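Local coordinates for adherence and virulence protein A (Streptococcus pneumoniae, PDB 6PON) that binds fibronectin and probably contributes to pneumococcal adherence and virulence, represented here by its N-terminal domain, at residues F3-H9 against Q93-I99; F56-Q60 against I119-M123; S170-I176 against S197-L202. All coordinates share one frame; numbering follows the deposited sequence.

Followed from the N terminus, the chain first returns on itself in interaction 1, where 3-9, at the start of helix 5-19, meets the turn 93-99 and closes a loop of 83 residues. Interaction 2 begins within that loop, at 56-60, and ends beyond it, at 119-123, so the two closures cross. They touch where Phe-3 packs on Ile-122 and where Ile-122 N makes a probable hydrogen bond to Arg-98 O. Interaction 3 follows in series, joining 170-176 to 197-202 across a mostly helical excursion. Probable hydrogen bonds from Asn-96 to Gln-200 and from Phe-6 to Gly-201 tie it to interaction 1, which thus lies between the two-sheet region and the helical part.

Interaction 1 of 3, residues F3-H9 against Q93-I99; sequences FDGFFLH and QVENDRI
The side chains of His-9 and Gln-93 cross at about a right angle, with the imidazole and amide planes 60° apart and Gln-93 OE1 oblique to the ring, 3.4 Å from His-9 CB. Phe-174 stacks on the imidazole, and a water lies in plane at its edge, 2.6 Å from His-9 ND1. The motif is a helix N terminus set against a type II' beta turn, Val-94 to Asp-97, which links strands 87-93 and 99-107.

Gln-93 does the joining. With CG anti to the backbone N (chi1 180°) and the chain extended beyond, it carries Gln-93 NE2 to Gly-5 O, a 3.1 Å hydrogen bond that reaches the carbonyl off its plane. Gln-93 NE2 also bonds Asp-97 O at 3.0 Å, nearly straight (172°) and in the amide plane. Two bonds thus fix the rotation of the amide. Gly-5 O in turn accepts both NE2 and the helical His-9 N.

Leu-8 covers one side of this junction, its CD2 3.6 Å from Asp-97 O. Arg-98, at the centre of an inverse gamma turn, lays its CG 3.5 Å from Gly-5 N. Asp-4 caps the helix by accepting from Phe-7 N, while its other carboxylate oxygen binds Thr-206 and Gly-203. Where the backbones come closest, Gly-5 CA approaches Asn-96 O at 3.2 Å in a CA-H...O contact.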
# COMPACT_ATOMS: atom_id res chain seq x y z
N PHE B 3 6.76 -4.57 -25.50
CA PHE B 3 6.16 -3.48 -26.28
C PHE B 3 4.65 -3.51 -26.10
O PHE B 3 3.88 -3.81 -27.01
CB PHE B 3 6.55 -3.55 -27.75
CG PHE B 3 6.56 -2.20 -28.40
CD1 PHE B 3 5.37 -1.61 -28.84
CD2 PHE B 3 7.73 -1.49 -28.52
CE1 PHE B 3 5.37 -0.34 -29.42
CE2 PHE B 3 7.76 -0.23 -29.11
CZ PHE B 3 6.57 0.35 -29.56
N ASP B 4 4.22 -3.17 -24.88
CA ASP B 4 2.82 -3.04 -24.52
C ASP B 4 2.41 -1.57 -24.53
O ASP B 4 3.20 -0.68 -24.84
CB ASP B 4 2.56 -3.69 -23.16
CG ASP B 4 3.51 -3.19 -22.06
OD1 ASP B 4 4.43 -2.36 -22.31
OD2 ASP B 4 3.33 -3.68 -20.91
N GLY B 5 1.13 -1.33 -24.19
CA GLY B 5 0.64 0.04 -24.12
C GLY B 5 1.44 0.89 -23.14
O GLY B 5 1.73 2.07 -23.40
N PHE B 6 1.81 0.30 -22.01
CA PHE B 6 2.60 1.00 -21.00
C PHE B 6 3.93 1.48 -21.58
O PHE B 6 4.30 2.65 -21.42
CB PHE B 6 2.82 0.08 -19.79
CG PHE B 6 3.66 0.68 -18.70
CD1 PHE B 6 3.22 1.77 -17.97
CD2 PHE B 6 4.88 0.12 -18.37
CE1 PHE B 6 3.99 2.32 -16.96
CE2 PHE B 6 5.66 0.64 -17.35
CZ PHE B 6 5.22 1.74 -16.64
N PHE B 7 4.66 0.58 -22.25
CA PHE B 7 5.89 0.98 -22.93
C PHE B 7 5.61 2.07 -23.95
O PHE B 7 6.34 3.07 -24.04
CB PHE B 7 6.53 -0.22 -23.61
CG PHE B 7 7.91 0.05 -24.15
CD1 PHE B 7 8.09 0.48 -25.46
CD2 PHE B 7 9.03 -0.14 -23.35
CE1 PHE B 7 9.35 0.73 -25.96
CE2 PHE B 7 10.30 0.11 -23.84
CZ PHE B 7 10.46 0.56 -25.16
N LEU B 8 4.56 1.88 -24.75
CA LEU B 8 4.26 2.82 -25.82
C LEU B 8 3.92 4.19 -25.26
O LEU B 8 4.23 5.21 -25.88
CB LEU B 8 3.12 2.27 -26.67
CG LEU B 8 2.61 3.03 -27.89
CD1 LEU B 8 3.75 3.29 -28.83
CD2 LEU B 8 1.48 2.25 -28.58
N HIS B 9 3.29 4.24 -24.07
CA HIS B 9 3.03 5.52 -23.43
C HIS B 9 4.32 6.30 -23.25
O HIS B 9 4.35 7.52 -23.44
CB HIS B 9 2.33 5.32 -22.09
CG HIS B 9 2.18 6.58 -21.28
ND1 HIS B 9 0.97 7.22 -21.12
CD2 HIS B 9 3.08 7.29 -20.57
CE1 HIS B 9 1.14 8.29 -20.36
NE2 HIS B 9 2.41 8.35 -20.01
N GLN B 93 -0.85 8.45 -28.89
CA GLN B 93 -1.32 7.12 -28.53
C GLN B 93 -2.83 7.16 -28.31
O GLN B 93 -3.35 8.12 -27.73
CB GLN B 93 -0.61 6.63 -27.26
CG GLN B 93 -1.01 5.26 -26.78
CD GLN B 93 -0.28 4.87 -25.52
OE1 GLN B 93 0.34 5.71 -24.86
NE2 GLN B 93 -0.32 3.59 -25.19
N VAL B 94 -3.53 6.13 -28.77
CA VAL B 94 -4.94 5.98 -28.44
C VAL B 94 -5.03 5.38 -27.05
O VAL B 94 -4.71 4.20 -26.85
CB VAL B 94 -5.68 5.10 -29.45
CG1 VAL B 94 -7.16 5.05 -29.09
CG2 VAL B 94 -5.48 5.61 -30.86
N GLU B 95 -5.46 6.18 -26.08
CA GLU B 95 -5.69 5.70 -24.71
C GLU B 95 -4.39 5.07 -24.21
O GLU B 95 -3.33 5.70 -24.33
CB GLU B 95 -6.91 4.77 -24.72
CG GLU B 95 -8.25 5.49 -24.65
CD GLU B 95 -8.33 6.51 -23.50
OE1 GLU B 95 -8.51 7.72 -23.79
OE2 GLU B 95 -8.22 6.12 -22.31
N ASN B 96 -4.41 3.85 -23.67
CA ASN B 96 -3.19 3.11 -23.36
C ASN B 96 -3.11 1.84 -24.19
O ASN B 96 -2.47 0.87 -23.79
CB ASN B 96 -3.10 2.77 -21.87
CG ASN B 96 -1.66 2.50 -21.42
OD1 ASN B 96 -0.76 3.30 -21.68
ND2 ASN B 96 -1.45 1.37 -20.75
N ASP B 97 -3.76 1.83 -25.35
CA ASP B 97 -3.71 0.68 -26.23
C ASP B 97 -2.46 0.77 -27.11
O ASP B 97 -1.74 1.76 -27.10
CB ASP B 97 -4.98 0.62 -27.08
CG ASP B 97 -5.29 -0.78 -27.58
OD1 ASP B 97 -4.43 -1.69 -27.51
OD2 ASP B 97 -6.43 -0.96 -28.07
N ARG B 98 -2.19 -0.30 -27.86
CA ARG B 98 -1.01 -0.38 -28.72
C ARG B 98 -1.33 0.14 -30.12
O ARG B 98 -1.25 -0.57 -31.13
CB ARG B 98 -0.49 -1.82 -28.77
CG ARG B 98 0.15 -2.33 -27.44
CD ARG B 98 0.18 -3.86 -27.38
NE ARG B 98 -1.17 -4.31 -27.67
CZ ARG B 98 -1.49 -5.51 -28.15
NH1 ARG B 98 -0.54 -6.40 -28.43
NH2 ARG B 98 -2.76 -5.79 -28.41
N ILE B 99 -1.69 1.43 -30.17
CA ILE B 99 -2.05 2.11 -31.41
C ILE B 99 -1.49 3.52 -31.37
O ILE B 99 -1.72 4.26 -30.40
CB ILE B 99 -3.57 2.19 -31.62
CG1 ILE B 99 -4.22 0.84 -31.38
CG2 ILE B 99 -3.89 2.73 -33.03
CD1 ILE B 99 -5.67 0.83 -31.64
O HOH W 1 2.89 -6.00 -28.30
O HOH W 2 -1.07 5.84 -22.08

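Interaction 2 of 3, residues F56-Q60 against I119-M123; sequences FGRIQ and IIEIM
Ile-122 and Ile-120 reach across to the backbone of 57-59 and make the first shell of this contact from methyl groups alone. Ile-122 uses both branches: CG2 lies 3.5 Å from Gly-57 O, and CD1 sits 3.7 Å from Arg-58 CA. With CG1 beside the backbone N (chi1 -59°), the two branches spread along the facing chain, one at each of two successive residues. Ile-120 instead sends its longer branch straight across, since CG1 lies opposite its own backbone N (chi1 180°), and CD1 ends 3.5 Å from Arg-58 O.

Ile-59 answers from the other segment with looser contacts. Its CD1 is 4.2 Å from Ile-120 CG2, and its CG2 is 4.4 Å from Ile-122 CD1, so the shorter approaches are those of methyl to backbone rather than of side chain to side chain.

Behind the receiving backbone, which pairs with strand 44-51 through Arg-58 and Ser-51, the Arg-58 side chain bonds within its own segment. Its CB points away from the isoleucines; NE bonds Gln-60 OE1 at 2.8 Å, nearly along the C=O axis, and NH1 bonds Phe-56 O at 2.9 Å. Both partners lie close to the guanidinium plane, which fixes the rotation of the group, and Tyr-263 of the second subunit meets it in a cation-pi contact.

Farther out, strand 58-61 is, within this chain, an outermost strand of the four-stranded antiparallel sheet, whereas 113-121 runs between 99-107 and 128-133 in the five-stranded one. Leu-50 of strand 44-51 touches both Ile-59 and Ile-120, Phe-3 touches Ile-122 and Arg-58, and Leu-8 of helix 5-19 reaches Ile-59, so the contact joins the two sheets close to where that helix begins.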
# COMPACT_ATOMS: atom_id res chain seq x y z
N PHE B 56 7.83 -8.64 -34.01
CA PHE B 56 8.71 -7.52 -33.69
C PHE B 56 8.03 -6.17 -33.86
O PHE B 56 8.69 -5.14 -33.71
CB PHE B 56 9.95 -7.58 -34.58
CG PHE B 56 10.61 -8.91 -34.59
CD1 PHE B 56 10.72 -9.65 -33.41
CD2 PHE B 56 11.12 -9.44 -35.76
CE1 PHE B 56 11.32 -10.90 -33.41
CE2 PHE B 56 11.72 -10.68 -35.77
CZ PHE B 56 11.83 -11.41 -34.59
N GLY B 57 6.74 -6.16 -34.17
CA GLY B 57 6.02 -4.93 -34.43
C GLY B 57 6.27 -3.91 -33.36
O GLY B 57 6.20 -4.23 -32.17
N ARG B 58 6.59 -2.69 -33.77
CA ARG B 58 6.93 -1.62 -32.84
C ARG B 58 7.00 -0.34 -33.65
O ARG B 58 7.01 -0.36 -34.88
CB ARG B 58 8.26 -1.89 -32.14
CG ARG B 58 9.44 -2.01 -33.12
CD ARG B 58 10.67 -2.63 -32.47
NE ARG B 58 11.86 -2.55 -33.32
CZ ARG B 58 12.16 -3.43 -34.26
NH1 ARG B 58 11.37 -4.47 -34.49
NH2 ARG B 58 13.27 -3.29 -34.97
N ILE B 59 7.01 0.78 -32.94
CA ILE B 59 7.34 2.07 -33.52
C ILE B 59 8.48 2.66 -32.70
O ILE B 59 8.49 2.54 -31.47
CB ILE B 59 6.12 3.02 -33.57
CG1 ILE B 59 6.54 4.41 -34.06
CG2 ILE B 59 5.45 3.08 -32.21
CD1 ILE B 59 5.39 5.26 -34.57
N GLN B 60 9.42 3.31 -33.37
CA GLN B 60 10.72 3.50 -32.75
C GLN B 60 11.53 4.47 -33.59
O GLN B 60 11.52 4.38 -34.82
CB GLN B 60 11.41 2.13 -32.67
CG GLN B 60 12.77 2.15 -32.14
CD GLN B 60 13.64 1.03 -32.66
OE1 GLN B 60 13.17 -0.07 -32.94
NE2 GLN B 60 14.94 1.31 -32.78
N ILE B 119 -1.39 5.51 -39.17
CA ILE B 119 -1.79 4.72 -38.01
C ILE B 119 -1.01 3.41 -37.99
O ILE B 119 -1.01 2.68 -38.99
CB ILE B 119 -3.29 4.40 -38.02
CG1 ILE B 119 -4.15 5.66 -38.14
CG2 ILE B 119 -3.65 3.56 -36.78
CD1 ILE B 119 -5.66 5.37 -38.25
N ILE B 120 -0.39 3.10 -36.85
CA ILE B 120 0.20 1.78 -36.64
C ILE B 120 -0.55 1.09 -35.51
O ILE B 120 -0.75 1.68 -34.44
CB ILE B 120 1.72 1.83 -36.36
CG1 ILE B 120 2.26 0.42 -36.14
CG2 ILE B 120 2.07 2.73 -35.14
CD1 ILE B 120 3.77 0.35 -35.94
N GLU B 121 -0.99 -0.13 -35.77
CA GLU B 121 -1.63 -0.99 -34.78
C GLU B 121 -0.69 -2.16 -34.53
O GLU B 121 -0.35 -2.90 -35.46
CB GLU B 121 -2.97 -1.51 -35.28
CG GLU B 121 -3.92 -0.44 -35.79
CD GLU B 121 -5.09 -1.06 -36.53
OE1 GLU B 121 -5.06 -2.31 -36.69
OE2 GLU B 121 -6.01 -0.31 -36.94
N ILE B 122 -0.26 -2.30 -33.28
CA ILE B 122 0.66 -3.36 -32.89
C ILE B 122 -0.18 -4.38 -32.13
O ILE B 122 -0.40 -4.27 -30.93
CB ILE B 122 1.82 -2.82 -32.07
CG1 ILE B 122 2.56 -1.79 -32.91
CG2 ILE B 122 2.74 -3.95 -31.66
CD1 ILE B 122 3.43 -0.87 -32.12
N MET B 123 -0.68 -5.37 -32.87
CA MET B 123 -1.67 -6.34 -32.43
C MET B 123 -1.26 -7.74 -32.84
O MET B 123 -2.05 -8.50 -33.41
CB MET B 123 -3.05 -6.04 -33.02
CG MET B 123 -3.54 -4.61 -32.79
SD MET B 123 -4.22 -4.42 -31.15
CE MET B 123 -4.39 -2.65 -31.02

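Interaction 3 of 3, residues S170-I176 against S197-L202; sequences SLNPFTI and SLFQGL
Leu-171 and Phe-199 form a single beta bridge, and the close packing lies on the Phe-199 side of it. Gln-200 N donates to Leu-171 O at 2.9 Å, while the return bond, Leu-171 N to Leu-198 O, is weak. The same Leu-171 O lies at the edge of the Phe-199 ring, as does Ile-176 CD1, 4.2 Å from Phe-199 CE1. Pro-173 packs beside it, CB 3.8 Å from Phe-199 CD1. The Pro-173 and Leu-202 side chains slide past each other in opposite directions, Pro-173 CG 3.9 Å from Leu-202 CD1. Phe-222 of the second subunit adds another ring against Phe-199.

The Ser-170 end is the solvent side: Ser-170 is exposed, and although its CB comes within 3.3 Å of Leu-198 O, its OG, held between its backbone N and carbonyl carbon (chi1 75°), makes no hydrogen bond to Gln-200 N.

An Asx turn, Asn-172 OD1 to Phe-174 N, shapes the loop beyond the bridge, and Asn-172 ND2 binds Glu-95. The arrangement is a single beta bridge between the loop before helix 178-187 and the link from helix 192-198 to helix 204-225, in a family placed in the H2TH clan.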
# COMPACT_ATOMS: atom_id res chain seq x y z
N SER B 170 -11.68 -2.69 -20.80
CA SER B 170 -10.93 -2.45 -19.57
C SER B 170 -10.63 -0.96 -19.40
O SER B 170 -11.27 -0.12 -20.04
CB SER B 170 -9.64 -3.25 -19.55
OG SER B 170 -8.69 -2.67 -20.42
N LEU B 171 -9.65 -0.63 -18.53
CA LEU B 171 -9.52 0.72 -17.99
C LEU B 171 -8.10 1.25 -18.13
O LEU B 171 -7.13 0.56 -17.82
CB LEU B 171 -9.92 0.76 -16.51
CG LEU B 171 -11.38 0.55 -16.12
CD1 LEU B 171 -11.46 0.33 -14.63
CD2 LEU B 171 -12.23 1.72 -16.54
N ASN B 172 -7.99 2.50 -18.56
CA ASN B 172 -6.70 3.14 -18.74
C ASN B 172 -6.05 3.43 -17.38
O ASN B 172 -6.56 4.28 -16.64
CB ASN B 172 -6.88 4.43 -19.54
CG ASN B 172 -5.57 5.07 -19.93
OD1 ASN B 172 -4.54 4.84 -19.29
ND2 ASN B 172 -5.60 5.88 -20.99
N PRO B 173 -4.93 2.78 -17.04
CA PRO B 173 -4.37 2.95 -15.69
C PRO B 173 -3.76 4.31 -15.44
O PRO B 173 -3.57 4.68 -14.28
CB PRO B 173 -3.30 1.84 -15.61
CG PRO B 173 -2.90 1.62 -17.02
CD PRO B 173 -4.13 1.87 -17.86
N PHE B 174 -3.41 5.06 -16.48
CA PHE B 174 -2.81 6.37 -16.28
C PHE B 174 -3.84 7.40 -15.82
O PHE B 174 -3.49 8.34 -15.12
CB PHE B 174 -2.14 6.86 -17.58
CG PHE B 174 -0.87 6.14 -17.92
CD1 PHE B 174 0.33 6.53 -17.34
CD2 PHE B 174 -0.86 5.08 -18.80
CE1 PHE B 174 1.51 5.86 -17.64
CE2 PHE B 174 0.31 4.42 -19.09
CZ PHE B 174 1.50 4.81 -18.50
N THR B 175 -5.11 7.23 -16.21
CA THR B 175 -6.11 8.28 -16.06
C THR B 175 -7.27 7.88 -15.16
O THR B 175 -8.18 8.70 -14.97
CB THR B 175 -6.69 8.68 -17.42
OG1 THR B 175 -7.28 7.53 -18.04
CG2 THR B 175 -5.60 9.23 -18.32
N ILE B 176 -7.29 6.66 -14.64
CA ILE B 176 -8.42 6.24 -13.81
C ILE B 176 -8.48 7.10 -12.56
O ILE B 176 -7.45 7.52 -12.01
CB ILE B 176 -8.29 4.76 -13.44
CG1 ILE B 176 -9.54 4.31 -12.66
CG2 ILE B 176 -6.98 4.52 -12.65
CD1 ILE B 176 -9.41 2.93 -12.02
N SER B 197 -6.49 -7.95 -17.07
CA SER B 197 -7.90 -7.87 -17.42
C SER B 197 -8.57 -6.60 -16.91
O SER B 197 -9.56 -6.16 -17.50
CB SER B 197 -8.63 -9.07 -16.86
OG SER B 197 -10.00 -8.74 -16.72
N LEU B 198 -8.10 -6.04 -15.81
CA LEU B 198 -8.68 -4.78 -15.34
C LEU B 198 -8.14 -3.58 -16.14
O LEU B 198 -8.88 -2.62 -16.40
CB LEU B 198 -8.40 -4.60 -13.84
CG LEU B 198 -9.06 -5.62 -12.89
CD1 LEU B 198 -8.41 -5.62 -11.50
CD2 LEU B 198 -10.53 -5.35 -12.76
N PHE B 199 -6.89 -3.62 -16.54
CA PHE B 199 -6.26 -2.43 -17.10
C PHE B 199 -5.80 -2.68 -18.53
O PHE B 199 -5.41 -3.79 -18.90
CB PHE B 199 -5.13 -1.96 -16.19
CG PHE B 199 -5.60 -1.56 -14.81
CD1 PHE B 199 -6.22 -0.34 -14.60
CD2 PHE B 199 -5.47 -2.42 -13.73
CE1 PHE B 199 -6.68 0.02 -13.34
CE2 PHE B 199 -5.93 -2.06 -12.46
CZ PHE B 199 -6.53 -0.84 -12.27
N GLN B 200 -5.92 -1.62 -19.32
CA GLN B 200 -5.57 -1.61 -20.73
C GLN B 200 -4.08 -1.34 -20.91
O GLN B 200 -3.52 -0.44 -20.28
CB GLN B 200 -6.38 -0.51 -21.43
CG GLN B 200 -6.16 -0.39 -22.91
CD GLN B 200 -6.86 0.83 -23.48
OE1 GLN B 200 -7.02 1.84 -22.80
NE2 GLN B 200 -7.29 0.74 -24.74
N GLY B 201 -3.44 -2.11 -21.79
CA GLY B 201 -2.08 -1.79 -22.18
C GLY B 201 -1.02 -2.34 -21.26
O GLY B 201 0.08 -1.77 -21.19
N LEU B 202 -1.31 -3.42 -20.55
CA LEU B 202 -0.38 -4.04 -19.61
C LEU B 202 0.04 -5.37 -20.20
O LEU B 202 -0.77 -6.31 -20.26
CB LEU B 202 -1.04 -4.20 -18.24
CG LEU B 202 -0.84 -3.04 -17.26
CD1 LEU B 202 -1.01 -1.68 -17.92
CD2 LEU B 202 -1.75 -3.17 -16.03